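Local atomic coordinates of AtGH3.15 acyl acid amido synthetase (Arabidopsis thaliana, PDB entry 6E1Q), a protein that catalyses the ATP-dependent conjugation of glutamine, and possibly cysteine, to the auxin precursor indole-3-butyric acid, and of glutamine to 4-(2,4-dichlorophenoxy)butanoate. Residues S37-T42 with L85-P90; P109-D114 with T397-Y402; N57-V62 with M354-F359; D19-V24 with G414-A419. One frame throughout, in Å; residues are numbered along the deposited sequence.

Contact 1 of 4, residues S37-T42 with L85-P90; sequences SRNAQT and LICDRP
The amide oxygen N39 OD1 accepts the backbone N-H of D88, with N39 OD1 and D88 N 2.8 Å apart. The donor lies nearly along the C=O axis (C=O...N angle 167°). The other half of the N39 amide is anchored too, because ND2 donates to the carbonyl of I35 in the helix before it. D88 sits against the last residue of that helix, its CB 3.1 Å from R38 O. The amide of N39 and the carboxylate of D88 stand steeply to one another, their planes 79° apart. D88 OD1 turns its syn side to R89 NE at 2.9 Å in a salt bridge, while R89 NH2 bonds F398 O. An alanine in place of D88 would probably leave R89 NE without its carboxylate mate and that guanidinium less firmly oriented. Further on, T42 CG2 packs over the I86-C87 peptide, 3.5 Å from C87 N. Its hydroxyl OG1 reaches back to N39 O at 2.9 Å, an oxygen that also accepts T42 N. This is a type I turn from N39 to T42 between helices 24-38 and 43-49, with T42 as N-cap bonded to L45 N, fastened to the loop entering strand 91-97.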
loop_
_atom_site.group_PDB
_atom_site.type_symbol
_atom_site.label_atom_id
_atom_site.label_comp_id
_atom_site.label_asym_id
_atom_site.label_seq_id
_atom_site.Cartn_x
_atom_site.Cartn_y
_atom_site.Cartn_z
ATOM N N SER A 37 23.998 0.823 21.910
ATOM C CA SER A 37 25.453 0.765 22.036
ATOM C C SER A 37 26.134 1.313 20.786
ATOM O O SER A 37 27.040 2.144 20.877
ATOM C CB SER A 37 25.913 -0.667 22.317
ATOM O OG SER A 37 25.192 -1.244 23.390
ATOM N N ARG A 38 25.698 0.870 19.606
ATOM C CA ARG A 38 26.366 1.281 18.376
ATOM C C ARG A 38 26.148 2.759 18.074
ATOM O O ARG A 38 27.016 3.391 17.459
ATOM C CB ARG A 38 25.898 0.410 17.203
ATOM C CG ARG A 38 26.661 -0.921 17.115
ATOM C CD ARG A 38 25.957 -2.007 16.293
ATOM N NE ARG A 38 26.328 -3.352 16.753
ATOM C CZ ARG A 38 25.806 -4.493 16.294
ATOM N NH1 ARG A 38 24.874 -4.483 15.346
ATOM N NH2 ARG A 38 26.212 -5.653 16.793
ATOM N N ASN A 39 25.023 3.335 18.513
ATOM C CA ASN A 39 24.675 4.712 18.175
ATOM C C ASN A 39 24.844 5.670 19.347
ATOM O O ASN A 39 24.304 6.782 19.316
ATOM C CB ASN A 39 23.243 4.777 17.641
ATOM C CG ASN A 39 23.091 4.049 16.326
ATOM O OD1 ASN A 39 23.601 4.493 15.295
ATOM N ND2 ASN A 39 22.398 2.919 16.354
ATOM N N ALA A 40 25.620 5.270 20.357
ATOM C CA ALA A 40 25.719 6.025 21.601
ATOM C C ALA A 40 26.371 7.389 21.411
ATOM O O ALA A 40 26.149 8.296 22.221
ATOM C CB ALA A 40 26.505 5.216 22.636
ATOM N N GLN A 41 27.202 7.558 20.386
ATOM C CA GLN A 41 27.858 8.839 20.184
ATOM C C GLN A 41 27.251 9.639 19.036
ATOM O O GLN A 41 27.816 10.670 18.658
ATOM C CB GLN A 41 29.362 8.647 19.978
ATOM C CG GLN A 41 30.092 8.140 21.233
ATOM C CD GLN A 41 30.013 9.121 22.409
ATOM O OE1 GLN A 41 29.326 8.864 23.404
ATOM N NE2 GLN A 41 30.719 10.244 22.297
ATOM N N THR A 42 26.115 9.204 18.480
ATOM C CA THR A 42 25.401 10.058 17.534
ATOM C C THR A 42 24.933 11.328 18.238
ATOM O O THR A 42 24.717 11.351 19.455
ATOM C CB THR A 42 24.185 9.355 16.918
ATOM O OG1 THR A 42 23.225 9.044 17.942
ATOM C CG2 THR A 42 24.593 8.096 16.173
ATOM N N LEU A 85 24.780 12.437 12.919
ATOM C CA LEU A 85 23.700 13.150 13.594
ATOM C C LEU A 85 22.714 12.154 14.199
ATOM O O LEU A 85 22.183 12.380 15.293
ATOM C CB LEU A 85 22.962 14.073 12.616
ATOM C CG LEU A 85 23.682 15.214 11.900
ATOM C CD1 LEU A 85 22.701 16.319 11.470
ATOM C CD2 LEU A 85 24.787 15.788 12.741
ATOM N N ILE A 86 22.445 11.053 13.491
ATOM C CA ILE A 86 21.430 10.092 13.917
ATOM C C ILE A 86 21.898 8.643 13.860
ATOM O O ILE A 86 21.318 7.785 14.550
ATOM C CB ILE A 86 20.136 10.250 13.078
ATOM C CG1 ILE A 86 20.424 9.894 11.615
ATOM C CG2 ILE A 86 19.557 11.641 13.209
ATOM C CD1 ILE A 86 19.210 9.868 10.716
ATOM N N CYS A 87 22.918 8.299 13.081
ATOM C CA CYS A 87 23.231 6.903 12.814
ATOM C C CYS A 87 24.738 6.711 12.754
ATOM O O CYS A 87 25.453 7.522 12.158
ATOM C CB CYS A 87 22.579 6.441 11.492
ATOM S SG CYS A 87 22.625 4.658 11.248
ATOM N N ASP A 88 25.217 5.630 13.372
ATOM C CA ASP A 88 26.641 5.315 13.367
ATOM C C ASP A 88 27.111 4.717 12.048
ATOM O O ASP A 88 28.316 4.499 11.876
ATOM C CB ASP A 88 26.985 4.349 14.507
ATOM C CG ASP A 88 26.682 2.891 14.162
ATOM O OD1 ASP A 88 25.640 2.625 13.527
ATOM O OD2 ASP A 88 27.492 2.005 14.518
ATOM N N ARG A 89 26.204 4.421 11.131
ATOM C CA ARG A 89 26.579 3.945 9.814
ATOM C C ARG A 89 26.161 4.955 8.752
ATOM O O ARG A 89 25.241 5.751 8.970
ATOM C CB ARG A 89 25.958 2.567 9.542
ATOM C CG ARG A 89 26.714 1.445 10.274
ATOM C CD ARG A 89 25.837 0.256 10.638
ATOM N NE ARG A 89 24.858 0.595 11.667
ATOM C CZ ARG A 89 23.547 0.659 11.451
ATOM N NH1 ARG A 89 23.065 0.387 10.245
ATOM N NH2 ARG A 89 22.719 0.989 12.439
ATOM N N PRO A 90 26.831 4.965 7.599
ATOM C CA PRO A 90 26.480 5.936 6.558
ATOM C C PRO A 90 25.054 5.743 6.059
ATOM O O PRO A 90 24.545 4.624 5.984
ATOM C CB PRO A 90 27.515 5.669 5.449
ATOM C CG PRO A 90 28.199 4.397 5.821
ATOM C CD PRO A 90 28.085 4.254 7.296
#

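Contact 2 of 4, residues P109-D114 with T397-Y402; sequences PLTTED and TFSGLY
S399 OG stands anti to its own carbonyl carbon (chi1 -73°), and D114 CG stands anti to its backbone N (chi1 -172°), a pair of settings that brings hydroxyl and carboxylate together. S399 OG donates to D114 OD2 at 2.9 Å, meeting the anti side of that oxygen somewhat out of the carboxylate plane. Two donors from T111 then close on the same hydroxyl. T111 N lies 2.9 Å from S399 OG and its N-H points almost straight at it (166°), and T111 OG1 donates to S399 OG at 3.1 Å. T111 OG1 is itself the N-cap acceptor for D114 N at 3.3 Å, so the first turn of helix 112-132 and the serine are tied through one threonine. Beside this cluster a water donates to both P109 O, at 2.7 Å, and S399 O, at 2.8 Å, bridging strand 105-111 to the loop. The loop has its own brace, an ST turn in which S399 N donates to T397 OG1 at 3.1 Å. The contact joins the N-terminal and central domains, and the D114 side chain lies about 6 Å from that of the substrate-binding F332. The other carboxylate oxygen, D114 OD1, forms a salt bridge with R118. With one bond donated and two accepted, the buried S399 hydroxyl is well satisfied; its proton and the R118 charge would probably both favour a negative D114.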
loop_
_atom_site.group_PDB
_atom_site.type_symbol
_atom_site.label_atom_id
_atom_site.label_comp_id
_atom_site.label_asym_id
_atom_site.label_seq_id
_atom_site.Cartn_x
_atom_site.Cartn_y
_atom_site.Cartn_z
ATOM N N PRO A 109 15.828 8.152 6.088
ATOM C CA PRO A 109 17.164 7.562 5.901
ATOM C C PRO A 109 17.115 6.043 5.873
ATOM O O PRO A 109 16.317 5.421 6.578
ATOM C CB PRO A 109 17.951 8.064 7.117
ATOM C CG PRO A 109 17.200 9.281 7.585
ATOM C CD PRO A 109 15.751 9.008 7.281
ATOM N N LEU A 110 17.988 5.452 5.044
ATOM C CA LEU A 110 18.194 4.010 4.986
ATOM C C LEU A 110 19.690 3.735 4.921
ATOM O O LEU A 110 20.387 4.285 4.064
ATOM C CB LEU A 110 17.489 3.396 3.769
ATOM C CG LEU A 110 17.607 1.879 3.589
ATOM C CD1 LEU A 110 16.927 1.145 4.736
ATOM C CD2 LEU A 110 17.030 1.427 2.243
ATOM N N THR A 111 20.189 2.908 5.836
ATOM C CA THR A 111 21.559 2.423 5.747
ATOM C C THR A 111 21.621 1.135 4.913
ATOM O O THR A 111 20.626 0.417 4.741
ATOM C CB THR A 111 22.150 2.172 7.139
ATOM O OG1 THR A 111 21.420 1.126 7.790
ATOM C CG2 THR A 111 22.062 3.424 7.993
ATOM N N THR A 112 22.818 0.860 4.388
ATOM C CA THR A 112 23.034 -0.319 3.550
ATOM C C THR A 112 22.785 -1.611 4.329
ATOM O O THR A 112 22.184 -2.561 3.805
ATOM C CB THR A 112 24.460 -0.283 2.980
ATOM O OG1 THR A 112 24.534 0.697 1.937
ATOM C CG2 THR A 112 24.869 -1.642 2.414
ATOM N N GLU A 113 23.216 -1.647 5.588
ATOM C CA GLU A 113 22.991 -2.811 6.436
ATOM C C GLU A 113 21.501 -3.037 6.664
ATOM O O GLU A 113 21.007 -4.169 6.550
ATOM C CB GLU A 113 23.717 -2.628 7.772
ATOM C CG GLU A 113 25.255 -2.619 7.682
ATOM C CD GLU A 113 25.860 -1.274 7.239
ATOM O OE1 GLU A 113 25.112 -0.354 6.825
ATOM O OE2 GLU A 113 27.105 -1.146 7.305
ATOM N N ASP A 114 20.778 -1.970 7.020
ATOM C CA ASP A 114 19.330 -2.066 7.174
ATOM C C ASP A 114 18.702 -2.622 5.899
ATOM O O ASP A 114 17.901 -3.559 5.951
ATOM C CB ASP A 114 18.762 -0.688 7.550
ATOM C CG ASP A 114 17.274 -0.722 7.917
ATOM O OD1 ASP A 114 16.565 -1.671 7.529
ATOM O OD2 ASP A 114 16.796 0.229 8.584
ATOM N N THR A 397 15.009 1.971 15.252
ATOM C CA THR A 397 15.684 1.295 14.176
ATOM C C THR A 397 17.167 1.419 14.043
ATOM O O THR A 397 17.792 2.071 14.778
ATOM C CB THR A 397 15.104 1.757 12.820
ATOM O OG1 THR A 397 15.649 3.000 12.469
ATOM C CG2 THR A 397 13.665 1.956 12.891
ATOM N N PHE A 398 17.668 0.733 13.048
ATOM C CA PHE A 398 19.051 0.715 12.693
ATOM C C PHE A 398 19.435 1.774 11.672
ATOM O O PHE A 398 20.539 1.809 11.272
ATOM C CB PHE A 398 19.445 -0.636 12.148
ATOM C CG PHE A 398 19.510 -1.732 13.168
ATOM C CD1 PHE A 398 20.574 -1.849 13.996
ATOM C CD2 PHE A 398 18.513 -2.647 13.272
ATOM C CE1 PHE A 398 20.652 -2.845 14.901
ATOM C CE2 PHE A 398 18.581 -3.647 14.203
ATOM C CZ PHE A 398 19.648 -3.737 15.018
ATOM N N SER A 399 18.513 2.599 11.231
ATOM C CA SER A 399 18.780 3.703 10.310
ATOM C C SER A 399 18.428 5.057 10.930
ATOM O O SER A 399 17.932 5.947 10.238
ATOM C CB SER A 399 18.021 3.499 8.996
ATOM O OG SER A 399 18.627 2.460 8.232
ATOM N N GLY A 400 18.641 5.215 12.240
ATOM C CA GLY A 400 18.590 6.528 12.857
ATOM C C GLY A 400 17.236 7.021 13.326
ATOM O O GLY A 400 17.084 8.227 13.541
ATOM N N LEU A 401 16.252 6.145 13.512
ATOM C CA LEU A 401 14.994 6.517 14.156
ATOM C C LEU A 401 14.901 5.873 15.537
ATOM O O LEU A 401 15.248 4.696 15.715
ATOM C CB LEU A 401 13.799 6.102 13.301
ATOM C CG LEU A 401 13.822 6.705 11.891
ATOM C CD1 LEU A 401 12.647 6.195 11.092
ATOM C CD2 LEU A 401 13.812 8.232 11.959
ATOM N N TYR A 402 14.419 6.646 16.512
ATOM C CA TYR A 402 14.360 6.221 17.902
ATOM C C TYR A 402 12.978 6.553 18.438
ATOM O O TYR A 402 12.588 7.725 18.452
ATOM C CB TYR A 402 15.459 6.910 18.716
ATOM C CG TYR A 402 16.819 6.682 18.112
ATOM C CD1 TYR A 402 17.543 5.533 18.413
ATOM C CD2 TYR A 402 17.369 7.594 17.213
ATOM C CE1 TYR A 402 18.786 5.309 17.859
ATOM C CE2 TYR A 402 18.621 7.383 16.650
ATOM C CZ TYR A 402 19.319 6.233 16.979
ATOM O OH TYR A 402 20.550 5.980 16.436
HETATM O O HOH W 1 15.431 6.184 8.977
#

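Contact 3 of 4, residues N57-V62 with M354-F359; sequences NFKKNV and MGYFEF
Y356 meets F58 first, the two side chains pointing opposite ways as they pass, with CE2 of Y356 4.0 Å from CE2 of F58. Their ring planes are nearly perpendicular (88°) and the ring centres lie 5.8 Å apart. The hydroxyl end of Y356 is crossed at about a right angle by the K59 chain, Y356 OH being 3.8 Å from K59 CE; it also makes weak hydrogen bonds to D381 and K55. E358 follows, touching both helix residues with different oxygens. OE1 lies at the edge of the F58 ring, 3.7 Å from F58 CE2. OE2 forms a salt bridge tip to tip with K59 NZ at 2.8 Å, the ammonium approaching on the anti side and 16° out of the carboxylate plane. Bending of the lysine at chi2 (-117°) puts its CD 3.5 Å from the same E358 OE2. No backbone joins in: the axes of the 57-61 and 356-359 portions come no nearer than 13.0 Å. The chemistry is a charge cluster, since K59 NZ also pairs with D381 and E358 OE2 with R403, so two cations and two anions would probably offset one another beside a hydrophobic ring pair.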
loop_
_atom_site.group_PDB
_atom_site.type_symbol
_atom_site.label_atom_id
_atom_site.label_comp_id
_atom_site.label_asym_id
_atom_site.label_seq_id
_atom_site.Cartn_x
_atom_site.Cartn_y
_atom_site.Cartn_z
ATOM N N ASN A 57 16.813 3.673 31.166
ATOM C CA ASN A 57 17.195 5.022 30.769
ATOM C C ASN A 57 16.646 5.368 29.390
ATOM O O ASN A 57 16.283 6.521 29.129
ATOM C CB ASN A 57 18.714 5.169 30.799
ATOM C CG ASN A 57 19.234 5.471 32.190
ATOM O OD1 ASN A 57 18.736 6.368 32.866
ATOM N ND2 ASN A 57 20.242 4.719 32.626
ATOM N N PHE A 58 16.578 4.379 28.496
ATOM C CA PHE A 58 15.960 4.584 27.193
ATOM C C PHE A 58 14.515 5.037 27.352
ATOM O O PHE A 58 14.115 6.077 26.816
ATOM C CB PHE A 58 16.073 3.284 26.387
ATOM C CG PHE A 58 15.336 3.291 25.069
ATOM C CD1 PHE A 58 15.951 3.748 23.917
ATOM C CD2 PHE A 58 14.058 2.762 24.975
ATOM C CE1 PHE A 58 15.289 3.726 22.707
ATOM C CE2 PHE A 58 13.392 2.738 23.764
ATOM C CZ PHE A 58 14.015 3.198 22.627
ATOM N N LYS A 59 13.728 4.295 28.143
ATOM C CA LYS A 59 12.305 4.591 28.282
ATOM C C LYS A 59 12.074 5.926 28.969
ATOM O O LYS A 59 11.123 6.636 28.629
ATOM C CB LYS A 59 11.601 3.465 29.047
ATOM C CG LYS A 59 11.646 2.094 28.354
ATOM C CD LYS A 59 10.240 1.603 27.982
ATOM C CE LYS A 59 10.250 0.190 27.397
ATOM N NZ LYS A 59 9.010 -0.120 26.596
ATOM N N LYS A 60 12.946 6.293 29.911
ATOM C CA LYS A 60 12.804 7.535 30.658
ATOM C C LYS A 60 13.236 8.757 29.847
ATOM O O LYS A 60 12.558 9.788 29.878
ATOM C CB LYS A 60 13.612 7.451 31.954
ATOM C CG LYS A 60 13.222 8.474 33.011
ATOM C CD LYS A 60 14.417 9.288 33.505
ATOM C CE LYS A 60 15.614 8.408 33.849
ATOM N NZ LYS A 60 16.883 9.195 33.939
ATOM N N ASN A 61 14.350 8.673 29.113
ATOM C CA ASN A 61 14.991 9.880 28.592
ATOM C C ASN A 61 14.795 10.123 27.101
ATOM O O ASN A 61 14.989 11.255 26.652
ATOM C CB ASN A 61 16.498 9.852 28.866
ATOM C CG ASN A 61 16.818 9.964 30.333
ATOM O OD1 ASN A 61 16.005 10.453 31.118
ATOM N ND2 ASN A 61 18.009 9.517 30.715
ATOM N N VAL A 62 14.457 9.110 26.321
ATOM C CA VAL A 62 14.302 9.272 24.866
ATOM C C VAL A 62 12.840 9.556 24.592
ATOM O O VAL A 62 11.973 8.760 24.967
ATOM C CB VAL A 62 14.786 8.023 24.118
ATOM C CG1 VAL A 62 14.467 8.141 22.627
ATOM C CG2 VAL A 62 16.290 7.815 24.359
ATOM N N MET A 354 13.899 -7.146 13.424
ATOM C CA MET A 354 13.906 -6.063 12.442
ATOM C C MET A 354 13.968 -4.678 13.076
ATOM O O MET A 354 14.107 -3.688 12.354
ATOM C CB MET A 354 12.671 -6.161 11.543
ATOM C CG MET A 354 12.542 -7.520 10.867
ATOM S SD MET A 354 14.031 -7.940 9.911
ATOM C CE MET A 354 13.917 -6.692 8.626
ATOM N N GLY A 355 13.889 -4.595 14.392
ATOM C CA GLY A 355 13.866 -3.326 15.092
ATOM C C GLY A 355 13.342 -3.544 16.488
ATOM O O GLY A 355 12.913 -4.636 16.844
ATOM N N TYR A 356 13.420 -2.492 17.297
ATOM C CA TYR A 356 12.834 -2.501 18.635
ATOM C C TYR A 356 11.471 -1.830 18.558
ATOM O O TYR A 356 11.371 -0.668 18.146
ATOM C CB TYR A 356 13.722 -1.788 19.659
ATOM C CG TYR A 356 13.204 -1.909 21.085
ATOM C CD1 TYR A 356 13.351 -3.093 21.799
ATOM C CD2 TYR A 356 12.549 -0.847 21.706
ATOM C CE1 TYR A 356 12.877 -3.214 23.092
ATOM C CE2 TYR A 356 12.064 -0.960 23.006
ATOM C CZ TYR A 356 12.237 -2.148 23.695
ATOM O OH TYR A 356 11.769 -2.288 24.986
ATOM N N PHE A 357 10.434 -2.557 18.964
ATOM C CA PHE A 357 9.051 -2.191 18.681
ATOM C C PHE A 357 8.310 -1.922 19.978
ATOM O O PHE A 357 8.173 -2.819 20.816
ATOM C CB PHE A 357 8.343 -3.298 17.900
ATOM C CG PHE A 357 8.990 -3.631 16.586
ATOM C CD1 PHE A 357 8.934 -2.738 15.529
ATOM C CD2 PHE A 357 9.634 -4.836 16.399
ATOM C CE1 PHE A 357 9.526 -3.042 14.319
ATOM C CE2 PHE A 357 10.207 -5.149 15.201
ATOM C CZ PHE A 357 10.163 -4.242 14.155
ATOM N N GLU A 358 7.827 -0.699 20.140
ATOM C CA GLU A 358 6.908 -0.358 21.215
ATOM C C GLU A 358 5.545 -0.024 20.629
ATOM O O GLU A 358 5.375 0.109 19.413
ATOM C CB GLU A 358 7.441 0.810 22.047
ATOM C CG GLU A 358 8.739 0.488 22.778
ATOM C CD GLU A 358 9.359 1.723 23.395
ATOM O OE1 GLU A 358 9.874 2.572 22.634
ATOM O OE2 GLU A 358 9.327 1.846 24.639
ATOM N N PHE A 359 4.557 0.106 21.505
ATOM C CA PHE A 359 3.190 0.283 21.032
ATOM C C PHE A 359 2.478 1.286 21.915
ATOM O O PHE A 359 2.404 1.117 23.135
ATOM C CB PHE A 359 2.447 -1.051 20.976
ATOM C CG PHE A 359 3.017 -1.972 19.940
ATOM C CD1 PHE A 359 4.088 -2.798 20.249
ATOM C CD2 PHE A 359 2.562 -1.929 18.628
ATOM C CE1 PHE A 359 4.662 -3.601 19.277
ATOM C CE2 PHE A 359 3.119 -2.735 17.661
ATOM C CZ PHE A 359 4.174 -3.574 17.993
#

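Contact 4 of 4, residues D19-V24 with G414-A419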
loop_
_atom_site.group_PDB
_atom_site.type_symbol
_atom_site.label_atom_id
_atom_site.label_comp_id
_atom_site.label_asym_id
_atom_site.label_seq_id
_atom_site.Cartn_x
_atom_site.Cartn_y
_atom_site.Cartn_z
ATOM N N ASP A 19 12.309 -20.032 15.638
ATOM C CA ASP A 19 13.182 -19.402 16.631
ATOM C C ASP A 19 12.853 -17.925 16.810
ATOM O O ASP A 19 12.702 -17.446 17.942
ATOM C CB ASP A 19 14.654 -19.547 16.226
ATOM C CG ASP A 19 15.110 -20.989 16.159
ATOM O OD1 ASP A 19 14.348 -21.889 16.582
ATOM O OD2 ASP A 19 16.233 -21.220 15.657
ATOM N N LEU A 20 12.753 -17.186 15.692
ATOM C CA LEU A 20 12.565 -15.738 15.746
ATOM C C LEU A 20 11.258 -15.351 16.422
ATOM O O LEU A 20 11.191 -14.305 17.067
ATOM C CB LEU A 20 12.597 -15.140 14.339
ATOM C CG LEU A 20 13.958 -15.149 13.640
ATOM C CD1 LEU A 20 13.828 -14.688 12.179
ATOM C CD2 LEU A 20 14.957 -14.281 14.377
ATOM N N THR A 21 10.208 -16.155 16.275
ATOM C CA THR A 21 8.918 -15.844 16.887
ATOM C C THR A 21 8.738 -16.504 18.250
ATOM O O THR A 21 7.679 -16.346 18.871
ATOM C CB THR A 21 7.791 -16.254 15.943
ATOM O OG1 THR A 21 7.954 -17.629 15.572
ATOM C CG2 THR A 21 7.835 -15.388 14.680
ATOM N N THR A 22 9.745 -17.234 18.733
ATOM C CA THR A 22 9.692 -17.866 20.049
ATOM C C THR A 22 10.494 -17.092 21.089
ATOM O O THR A 22 10.014 -16.856 22.196
ATOM C CB THR A 22 10.194 -19.318 19.955
ATOM O OG1 THR A 22 9.318 -20.055 19.090
ATOM C CG2 THR A 22 10.256 -20.008 21.351
ATOM N N ASN A 23 11.701 -16.665 20.742
ATOM C CA ASN A 23 12.574 -15.952 21.674
ATOM C C ASN A 23 12.406 -14.443 21.555
ATOM O O ASN A 23 13.373 -13.687 21.441
ATOM C CB ASN A 23 14.014 -16.372 21.435
ATOM C CG ASN A 23 14.172 -17.861 21.494
ATOM O OD1 ASN A 23 13.766 -18.480 22.469
ATOM N ND2 ASN A 23 14.740 -18.454 20.450
ATOM N N VAL A 24 11.151 -14.002 21.620
ATOM C CA VAL A 24 10.831 -12.625 21.259
ATOM C C VAL A 24 11.418 -11.649 22.278
ATOM O O VAL A 24 12.073 -10.670 21.912
ATOM C CB VAL A 24 9.306 -12.471 21.106
ATOM C CG1 VAL A 24 8.935 -11.066 20.617
ATOM C CG2 VAL A 24 8.760 -13.554 20.142
ATOM N N GLY A 414 -3.660 -11.830 18.486
ATOM C CA GLY A 414 -3.217 -13.123 18.983
ATOM C C GLY A 414 -1.697 -13.225 18.957
ATOM O O GLY A 414 -0.993 -12.226 18.832
ATOM N N PHE A 415 -1.224 -14.460 19.070
ATOM C CA PHE A 415 0.199 -14.761 19.167
ATOM C C PHE A 415 0.553 -15.895 18.214
ATOM O O PHE A 415 -0.131 -16.924 18.192
ATOM C CB PHE A 415 0.566 -15.166 20.594
ATOM C CG PHE A 415 0.270 -14.112 21.627
ATOM C CD1 PHE A 415 1.079 -12.990 21.742
ATOM C CD2 PHE A 415 -0.804 -14.253 22.492
ATOM C CE1 PHE A 415 0.822 -12.023 22.700
ATOM C CE2 PHE A 415 -1.065 -13.294 23.460
ATOM C CZ PHE A 415 -0.246 -12.181 23.561
ATOM N N TYR A 416 1.604 -15.693 17.415
ATOM C CA TYR A 416 2.252 -16.767 16.667
ATOM C C TYR A 416 3.469 -17.167 17.484
ATOM O O TYR A 416 4.416 -16.382 17.611
ATOM C CB TYR A 416 2.645 -16.320 15.252
ATOM C CG TYR A 416 3.208 -17.457 14.422
ATOM C CD1 TYR A 416 2.374 -18.280 13.673
ATOM C CD2 TYR A 416 4.576 -17.741 14.425
ATOM C CE1 TYR A 416 2.884 -19.345 12.933
ATOM C CE2 TYR A 416 5.099 -18.799 13.686
ATOM C CZ TYR A 416 4.249 -19.595 12.946
ATOM O OH TYR A 416 4.753 -20.652 12.227
ATOM N N ASN A 417 3.434 -18.371 18.064
ATOM C CA ASN A 417 4.334 -18.713 19.164
ATOM C C ASN A 417 4.286 -17.617 20.232
ATOM O O ASN A 417 3.227 -17.385 20.822
ATOM C CB ASN A 417 5.748 -18.952 18.639
ATOM C CG ASN A 417 5.817 -20.147 17.710
ATOM O OD1 ASN A 417 5.219 -21.184 17.983
ATOM N ND2 ASN A 417 6.513 -19.997 16.585
ATOM N N ASN A 418 5.394 -16.923 20.496
ATOM C CA ASN A 418 5.379 -15.802 21.431
ATOM C C ASN A 418 5.333 -14.438 20.752
ATOM O O ASN A 418 5.433 -13.418 21.433
ATOM C CB ASN A 418 6.579 -15.854 22.377
ATOM C CG ASN A 418 6.540 -17.061 23.296
ATOM O OD1 ASN A 418 5.481 -17.438 23.788
ATOM N ND2 ASN A 418 7.695 -17.657 23.546
ATOM N N ALA A 419 5.214 -14.387 19.433
ATOM C CA ALA A 419 5.220 -13.108 18.748
ATOM C C ALA A 419 3.789 -12.637 18.511
ATOM O O ALA A 419 3.026 -13.332 17.819
ATOM C CB ALA A 419 5.972 -13.225 17.421
#
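The 19-24 segment meets a type II' turn running from Y416 to A419, and the backbones join where N418 N donates to T21 O at 2.9 Å. N417 ND2 donates to T21 OG1 at 3.0 Å, with the acceptor in the plane of its amide, and also reaches E18 OE1. N418 ND2 bonds T22 O at 2.8 Å, almost straight (173°) and on a lone pair of that carbonyl. T21 OG1 lies between its backbone N and carbonyl carbon (chi1 54°), where its hydroxyl can donate to L17 O, its strongest partner, or share the proton with E18 O. On the apolar side, T21 CB lies in plane at the edge of the Y416 ring and 3.8 Å from A419 CB. V24 CG2 packs on A419 CB at 3.9 Å. The Y416 ring stacks on F337 and its hydroxyl bonds E18. An alanine in place of T21 would probably leave N417 ND2 without one acceptor and open a small gap beside A419 and Y416, where CG2 had packed. The reciprocal bonds Y416 N to A419 O and A419 N to Y416 O define a two-residue beta-hairpin, linking strands 404-416 and 419-427 of the central domain and held against helix 10-22.

How the contacts relate
Contacts 1, 2 and 3 are largely buried, whereas contact 4 is partly open, with N417 and N418 exposed. Contact 1 stays within the N-terminal domain; the other three join it to the central domain. Contacts 1 and 2 touch directly: an arginine of contact 1 reaches the loop of contact 2, I86 O bonds the Y402 hydroxyl, and Y402 then packs on V62 of contact 3. Contact 2 uses the loop between strands 390-396 and 404-416, contact 4 the far end of 404-416, and contact 3 the strand 356-361 beyond 390-396. Chemically, a shared hydroxyl dominates contact 2 and paired charges contact 3, while asparagine amides bonded mostly to backbone groups mark contacts 1 and 4.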